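PDB 4QLX: nitroreductase family protein, which reduces the carbon-carbon double bond of an oxo fatty acid (enone) with bound FMN, probably using NADH, in a pathway that saturates and detoxifies unsaturated fatty acids. Local coordinates for residues Gln154-Ala159 / Met192-Gly197; Phe60-Thr65 / Ala87-Phe92; Ala94-Ser99 / Lys186-Val191. All coordinates share one frame; numbering follows the deposited sequence.

Contact 1: residues Gln154-Ala159 / Met192-Gly197; sequences QLLLVA and MGIAIG
Leu-156 and Ile-194 make the tightest touch between helix 137-161 and strand 188-197. The CD2 methyl of Leu-156 lies 3.9 Å from Ile-194 CG2 and 4.1 Å from Ile-194 CD1, so one leucine methyl meets both branches of the isoleucine. Ile-194 CG1 lies beside the backbone N (chi1 -55°) and CG2 anti to it, so that both branches reach the Leu-156 methyl. Leu-155 meets the same isoleucine, its CD2 reaching Ile-194 CG1 at 4.2 Å. Packing is looser around Ile-196: its CD1 is 4.3 Å from Leu-155 CD1, and its CG2 lies 4.2 Å from Ala-159 CB, where the short alanine lets the isoleucine approach the helix. This looser end is not a solvent side, since all five touching residues are buried, and Ile-196 also rests on Ile-34. Leu-156 continues onto Ala-168 and onto Pro-50 of the second subunit, and its side chain is about 7 Å (nearest atoms) from bound FMN. The two segments run almost exactly parallel, with their axes 9.6 Å apart, a purely apolar helix-on-sheet layer of the alpha+beta core of the nitroreductase fold.

Contact 2: residues Phe60-Thr65 / Ala87-Phe92; sequences FVVVDT and ASAIVF
Strand 58-63, an outermost strand of the antiparallel sheet within this chain, is paired to strand 89-96 through a regular ladder in which Val-61 faces Phe-92, Val-62 faces Val-91 and Val-63 faces Ile-90. The first and last are hydrogen-bonded pairs, each closed by two backbone bonds. Val-63 N gives Ile-90 O a nearly straight bond of 2.8 Å (176° at the hydrogen), and Ile-90 N returns one to Val-63 O. Val-61 N binds Phe-92 O at 2.8 Å and Phe-92 N answers to Val-61 O. Between them, the non-hydrogen-bonded Val-62 and Val-91 meet through their CG2 methyls at 4.3 Å. Next to this pair, Phe-60 has CG beside its backbone N (chi1 -53°), and the ring atom CD1 comes obliquely to 3.9 Å from Val-91 CG1. Helix 36-46 covers this side, its Ile-43 touching both Phe-60 and Val-62. The face of Val-61, Val-63, Ile-90 and Phe-92 packs instead against helices 66-72 and 177-181, and the CB atoms of Val-63 and Ile-90 stand 4.2 Å apart. Beyond the ladder, Asp-64 CB lies 3.7 Å from Ala-89 CB, while the carboxylate turns away to a salt bridge with Arg-36. Ser-88 and Ala-89 both face Ile-196 on the next strand. Strand 89-96 therefore enters the sheet through a classic beta bulge, and the ladder that follows builds one margin of the central antiparallel sheet of this nitroreductase fold.

Contact 3: residues Ala94-Ser99 / Lys186-Val191; sequences AGDTQS and KRYVPV
Arg-187 carries CG anti to its backbone N (chi1 -178°) and continues extended to NE, while Asp-96 also holds CG anti to its own N (chi1 -178°); the two groups meet where the antiparallel pairing of strands 89-96 and 188-197 gives way to an Asx turn. A side-on salt bridge joins them: Arg-187 NE reaches Asp-96 OD1 at 2.8 Å and NH2 reaches Asp-96 OD2 at 2.9 Å, with the two planes turned 59° apart. OD1 also accepts the backbone N of Gln-98, which closes the turn, and the two donors come from opposite faces of the carboxylate, pinning its rotation. The aliphatic part of Arg-187 is used as well: its CG sits over the centre of the Tyr-188 ring, 3.7 Å above the plane, and the Gln-98 side chain crosses the arginine at about a right angle. An alanine in place of Arg-187 would probably leave the Asp-96 carboxylate without its positive mate and take away the CG that lies over the Tyr-188 ring. Arg-187 O accepts from both Thr-97 N and Thr-97 OG1, the latter at 2.7 Å. Farther along the ladder, Gly-95 exchanges backbone bonds with Val-189, whose CG2 packs 3.8 Å from Gly-95 CA. Val-191, at the inner end, touches Ile-146 of the second subunit. At the outer end a single water bridges the segments, accepting from Gln-98 NE2 at 2.9 Å and donating to Lys-186 O at 2.7 Å.

How the contacts relate
From the N terminus, strand 58-63 leads through helices 66-72 and 81-86 into strand 89-96, and contact 2 closes this first loop by pairing the two strands. It is complete before the others begin. Contact 3 opens next on the end of strand 89-96, and contact 1 opens on helix 137-161; residues 186-191, leading into strand 188-197, then close contact 3, and the rest of the strand closes contact 1, so these two cross. Contacts 1 and 2 also meet directly, Ile-194 O probably bonding Val-91 N, while Phe-92 packs on Pro-190 between contacts 2 and 3. Together they join three sheet strands and the long helix, and contacts 1 and 3 both touch the second subunit.

Contact 1: residues Gln154-Ala159 / Met192-Gly197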
# COMPACT_ATOMS: atom_id res chain seq x y z
N GLN A 154 -2.16 -1.07 -3.74
CA GLN A 154 -2.15 -0.66 -5.14
C GLN A 154 -3.37 -1.25 -5.87
O GLN A 154 -3.94 -0.59 -6.73
CB GLN A 154 -0.84 -1.05 -5.85
CG GLN A 154 0.31 -0.13 -5.42
CD GLN A 154 1.28 0.21 -6.55
OE1 GLN A 154 1.78 1.34 -6.64
NE2 GLN A 154 1.57 -0.77 -7.42
N LEU A 155 -3.79 -2.45 -5.48
CA LEU A 155 -4.90 -3.11 -6.17
C LEU A 155 -6.22 -2.34 -5.89
O LEU A 155 -7.09 -2.25 -6.77
CB LEU A 155 -5.02 -4.58 -5.74
CG LEU A 155 -6.08 -5.44 -6.45
CD1 LEU A 155 -5.98 -5.29 -7.96
CD2 LEU A 155 -5.95 -6.90 -6.05
N LEU A 156 -6.34 -1.77 -4.70
CA LEU A 156 -7.51 -0.95 -4.37
C LEU A 156 -7.58 0.28 -5.28
O LEU A 156 -8.67 0.71 -5.69
CB LEU A 156 -7.49 -0.51 -2.91
CG LEU A 156 -7.67 -1.54 -1.80
CD1 LEU A 156 -7.47 -0.85 -0.47
CD2 LEU A 156 -9.07 -2.16 -1.83
N LEU A 157 -6.42 0.84 -5.60
CA LEU A 157 -6.36 2.02 -6.46
C LEU A 157 -6.59 1.60 -7.91
O LEU A 157 -7.34 2.25 -8.64
CB LEU A 157 -5.00 2.75 -6.31
CG LEU A 157 -4.75 3.25 -4.87
CD1 LEU A 157 -3.38 3.87 -4.67
CD2 LEU A 157 -5.84 4.26 -4.49
N VAL A 158 -5.94 0.51 -8.32
CA VAL A 158 -6.10 -0.01 -9.67
C VAL A 158 -7.58 -0.27 -9.94
O VAL A 158 -8.09 0.09 -11.00
CB VAL A 158 -5.28 -1.30 -9.88
CG1 VAL A 158 -5.68 -1.98 -11.17
CG2 VAL A 158 -3.79 -0.97 -9.90
N ALA A 159 -8.25 -0.86 -8.97
CA ALA A 159 -9.69 -1.15 -9.10
C ALA A 159 -10.45 0.11 -9.52
O ALA A 159 -11.23 0.08 -10.49
CB ALA A 159 -10.24 -1.71 -7.79
N MET A 192 -4.99 -10.59 3.51
CA MET A 192 -6.24 -9.86 3.31
C MET A 192 -6.95 -10.24 2.01
O MET A 192 -6.32 -10.68 1.05
CB MET A 192 -6.00 -8.33 3.32
CG MET A 192 -5.19 -7.82 2.12
SD MET A 192 -5.05 -6.01 1.98
CE MET A 192 -3.77 -5.67 3.19
N GLY A 193 -8.27 -10.07 2.00
CA GLY A 193 -9.03 -10.18 0.77
C GLY A 193 -9.29 -8.81 0.18
O GLY A 193 -9.38 -7.81 0.90
N ILE A 194 -9.37 -8.74 -1.14
CA ILE A 194 -9.78 -7.53 -1.83
C ILE A 194 -11.05 -7.85 -2.62
O ILE A 194 -10.99 -8.55 -3.62
CB ILE A 194 -8.71 -6.99 -2.80
CG1 ILE A 194 -7.35 -6.77 -2.11
CG2 ILE A 194 -9.18 -5.71 -3.48
CD1 ILE A 194 -7.35 -5.78 -0.97
N ALA A 195 -12.20 -7.34 -2.16
CA ALA A 195 -13.43 -7.52 -2.92
C ALA A 195 -13.53 -6.42 -3.95
O ALA A 195 -13.32 -5.26 -3.63
CB ALA A 195 -14.66 -7.50 -1.99
N ILE A 196 -13.86 -6.77 -5.19
CA ILE A 196 -13.92 -5.80 -6.29
C ILE A 196 -15.24 -5.89 -7.06
O ILE A 196 -15.75 -6.99 -7.30
CB ILE A 196 -12.75 -6.02 -7.29
CG1 ILE A 196 -11.39 -6.01 -6.58
CG2 ILE A 196 -12.78 -5.00 -8.42
CD1 ILE A 196 -10.18 -6.18 -7.55
N GLY A 197 -15.79 -4.75 -7.46
CA GLY A 197 -16.93 -4.72 -8.37
C GLY A 197 -17.38 -3.30 -8.64
O GLY A 197 -16.69 -2.35 -8.28

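Contact 2: residues Phe60-Thr65 / Ala87-Phe92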
# COMPACT_ATOMS: atom_id res chain seq x y z
N PHE A 60 -1.77 -14.53 -5.18
CA PHE A 60 -3.15 -14.11 -5.39
C PHE A 60 -4.08 -15.31 -5.63
O PHE A 60 -3.77 -16.19 -6.42
CB PHE A 60 -3.21 -13.15 -6.57
CG PHE A 60 -2.25 -11.99 -6.46
CD1 PHE A 60 -2.56 -10.90 -5.66
CD2 PHE A 60 -1.04 -11.99 -7.13
CE1 PHE A 60 -1.70 -9.83 -5.54
CE2 PHE A 60 -0.18 -10.93 -7.01
CZ PHE A 60 -0.51 -9.85 -6.22
N VAL A 61 -5.22 -15.34 -4.94
CA VAL A 61 -6.21 -16.37 -5.25
C VAL A 61 -7.53 -15.69 -5.63
O VAL A 61 -8.12 -14.99 -4.81
CB VAL A 61 -6.43 -17.33 -4.08
CG1 VAL A 61 -7.50 -18.37 -4.44
CG2 VAL A 61 -5.14 -18.01 -3.69
N VAL A 62 -7.95 -15.86 -6.88
CA VAL A 62 -9.12 -15.18 -7.40
C VAL A 62 -10.36 -16.03 -7.18
O VAL A 62 -10.43 -17.19 -7.61
CB VAL A 62 -8.99 -14.85 -8.89
CG1 VAL A 62 -10.29 -14.19 -9.41
CG2 VAL A 62 -7.79 -13.94 -9.14
N VAL A 63 -11.34 -15.44 -6.50
CA VAL A 63 -12.60 -16.08 -6.20
C VAL A 63 -13.69 -15.33 -6.96
O VAL A 63 -13.96 -14.18 -6.65
CB VAL A 63 -12.88 -16.05 -4.68
CG1 VAL A 63 -14.17 -16.78 -4.35
CG2 VAL A 63 -11.72 -16.64 -3.92
N ASP A 64 -14.28 -15.95 -7.98
CA ASP A 64 -15.27 -15.22 -8.77
C ASP A 64 -16.43 -16.08 -9.32
O ASP A 64 -17.11 -15.68 -10.27
CB ASP A 64 -14.58 -14.51 -9.93
CG ASP A 64 -14.13 -15.47 -11.01
OD1 ASP A 64 -13.99 -16.68 -10.71
OD2 ASP A 64 -13.91 -15.02 -12.15
N THR A 65 -16.64 -17.25 -8.73
CA THR A 65 -17.76 -18.11 -9.11
C THR A 65 -18.58 -18.42 -7.87
O THR A 65 -18.06 -18.39 -6.74
CB THR A 65 -17.31 -19.43 -9.79
OG1 THR A 65 -16.85 -20.36 -8.79
CG2 THR A 65 -16.22 -19.18 -10.82
N ALA A 87 -19.66 -9.15 -4.67
CA ALA A 87 -18.51 -8.75 -5.48
C ALA A 87 -18.44 -9.50 -6.81
O ALA A 87 -18.80 -10.67 -6.89
CB ALA A 87 -17.22 -8.94 -4.71
N SER A 88 -17.97 -8.80 -7.85
CA SER A 88 -17.68 -9.45 -9.12
C SER A 88 -16.58 -10.50 -8.91
O SER A 88 -16.66 -11.61 -9.41
CB SER A 88 -17.24 -8.44 -10.18
OG SER A 88 -18.23 -7.44 -10.40
N ALA A 89 -15.55 -10.12 -8.16
CA ALA A 89 -14.48 -11.06 -7.82
C ALA A 89 -13.82 -10.64 -6.51
O ALA A 89 -13.78 -9.46 -6.18
CB ALA A 89 -13.45 -11.12 -8.93
N ILE A 90 -13.34 -11.62 -5.76
CA ILE A 90 -12.52 -11.34 -4.60
C ILE A 90 -11.11 -11.80 -4.95
O ILE A 90 -10.92 -12.89 -5.49
CB ILE A 90 -13.02 -12.03 -3.32
CG1 ILE A 90 -14.47 -11.63 -3.03
CG2 ILE A 90 -12.12 -11.71 -2.13
CD1 ILE A 90 -15.51 -12.58 -3.65
N VAL A 91 -10.12 -10.96 -4.67
CA VAL A 91 -8.74 -11.35 -4.85
C VAL A 91 -8.13 -11.50 -3.46
O VAL A 91 -7.90 -10.50 -2.75
CB VAL A 91 -7.96 -10.33 -5.68
CG1 VAL A 91 -6.47 -10.70 -5.74
CG2 VAL A 91 -8.57 -10.23 -7.07
N PHE A 92 -7.90 -12.74 -3.04
CA PHE A 92 -7.29 -12.94 -1.74
C PHE A 92 -5.77 -12.96 -1.86
O PHE A 92 -5.21 -13.60 -2.76
CB PHE A 92 -7.76 -14.23 -1.06
CG PHE A 92 -7.39 -14.27 0.39
CD1 PHE A 92 -8.23 -13.72 1.34
CD2 PHE A 92 -6.15 -14.76 0.78
CE1 PHE A 92 -7.87 -13.71 2.67
CE2 PHE A 92 -5.78 -14.75 2.11
CZ PHE A 92 -6.63 -14.22 3.06

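Contact 3: residues Ala94-Ser99 / Lys186-Val191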
# COMPACT_ATOMS: atom_id res chain seq x y z
N ALA A 94 -2.14 -13.83 -0.14
CA ALA A 94 -1.42 -14.59 0.87
C ALA A 94 0.07 -14.29 0.73
O ALA A 94 0.53 -13.98 -0.36
CB ALA A 94 -1.70 -16.07 0.73
N GLY A 95 0.80 -14.37 1.83
CA GLY A 95 2.22 -14.07 1.82
C GLY A 95 3.03 -15.32 1.55
O GLY A 95 2.70 -16.39 2.04
N ASP A 96 4.08 -15.17 0.75
CA ASP A 96 4.95 -16.29 0.38
C ASP A 96 6.21 -16.27 1.25
O ASP A 96 7.13 -15.50 1.01
CB ASP A 96 5.31 -16.20 -1.10
CG ASP A 96 6.18 -17.37 -1.58
OD1 ASP A 96 6.46 -18.29 -0.78
OD2 ASP A 96 6.57 -17.36 -2.76
N THR A 97 6.25 -17.15 2.25
CA THR A 97 7.36 -17.16 3.19
C THR A 97 8.53 -18.01 2.70
O THR A 97 9.44 -18.32 3.46
CB THR A 97 6.91 -17.67 4.57
OG1 THR A 97 6.61 -19.07 4.50
CG2 THR A 97 5.68 -16.91 5.04
N GLN A 98 8.50 -18.38 1.43
CA GLN A 98 9.63 -19.07 0.82
C GLN A 98 10.12 -18.30 -0.39
O GLN A 98 10.88 -18.83 -1.21
CB GLN A 98 9.24 -20.50 0.43
CG GLN A 98 8.98 -21.42 1.62
CD GLN A 98 8.46 -22.78 1.21
OE1 GLN A 98 8.43 -23.11 0.02
NE2 GLN A 98 8.04 -23.57 2.18
N SER A 99 9.70 -17.04 -0.50
CA SER A 99 10.04 -16.23 -1.67
C SER A 99 11.55 -15.98 -1.78
O SER A 99 12.07 -15.73 -2.88
CB SER A 99 9.29 -14.89 -1.63
OG SER A 99 9.81 -14.04 -0.64
N LYS A 186 2.65 -24.91 4.81
CA LYS A 186 4.06 -24.73 5.13
C LYS A 186 4.58 -23.40 4.58
O LYS A 186 5.52 -22.83 5.13
CB LYS A 186 4.90 -25.86 4.55
CG LYS A 186 4.76 -27.22 5.22
CD LYS A 186 5.83 -28.16 4.69
CE LYS A 186 7.24 -27.63 5.02
NZ LYS A 186 8.14 -27.51 3.83
N ARG A 187 3.96 -22.93 3.50
CA ARG A 187 4.51 -21.85 2.69
C ARG A 187 3.79 -20.51 2.82
O ARG A 187 4.41 -19.46 2.96
CB ARG A 187 4.48 -22.27 1.22
CG ARG A 187 5.07 -21.22 0.30
CD ARG A 187 5.19 -21.72 -1.12
NE ARG A 187 5.97 -20.78 -1.93
CZ ARG A 187 6.25 -20.95 -3.21
NH1 ARG A 187 5.80 -22.03 -3.84
NH2 ARG A 187 6.97 -20.05 -3.87
N TYR A 188 2.47 -20.55 2.75
CA TYR A 188 1.68 -19.33 2.61
C TYR A 188 1.00 -18.89 3.91
O TYR A 188 0.53 -19.72 4.68
CB TYR A 188 0.64 -19.53 1.51
CG TYR A 188 1.26 -19.72 0.15
CD1 TYR A 188 1.88 -18.66 -0.50
CD2 TYR A 188 1.22 -20.96 -0.48
CE1 TYR A 188 2.45 -18.83 -1.75
CE2 TYR A 188 1.79 -21.13 -1.73
CZ TYR A 188 2.40 -20.07 -2.36
OH TYR A 188 2.97 -20.25 -3.60
N VAL A 189 0.97 -17.58 4.14
CA VAL A 189 0.25 -17.01 5.27
C VAL A 189 -0.87 -16.06 4.80
O VAL A 189 -0.67 -15.26 3.89
CB VAL A 189 1.21 -16.26 6.23
CG1 VAL A 189 2.24 -17.23 6.83
CG2 VAL A 189 1.91 -15.11 5.51
N PRO A 190 -2.04 -16.13 5.42
CA PRO A 190 -3.13 -15.27 4.96
C PRO A 190 -2.92 -13.82 5.38
O PRO A 190 -2.43 -13.58 6.48
CB PRO A 190 -4.36 -15.87 5.64
CG PRO A 190 -3.83 -16.49 6.88
CD PRO A 190 -2.43 -16.94 6.60
N VAL A 191 -3.29 -12.88 4.51
CA VAL A 191 -3.14 -11.47 4.84
C VAL A 191 -4.47 -10.71 4.72
O VAL A 191 -5.01 -10.25 5.72
CB VAL A 191 -2.07 -10.80 3.96
CG1 VAL A 191 -2.03 -9.29 4.19
CG2 VAL A 191 -0.69 -11.44 4.24
O HOH W 1 8.14 -22.48 4.90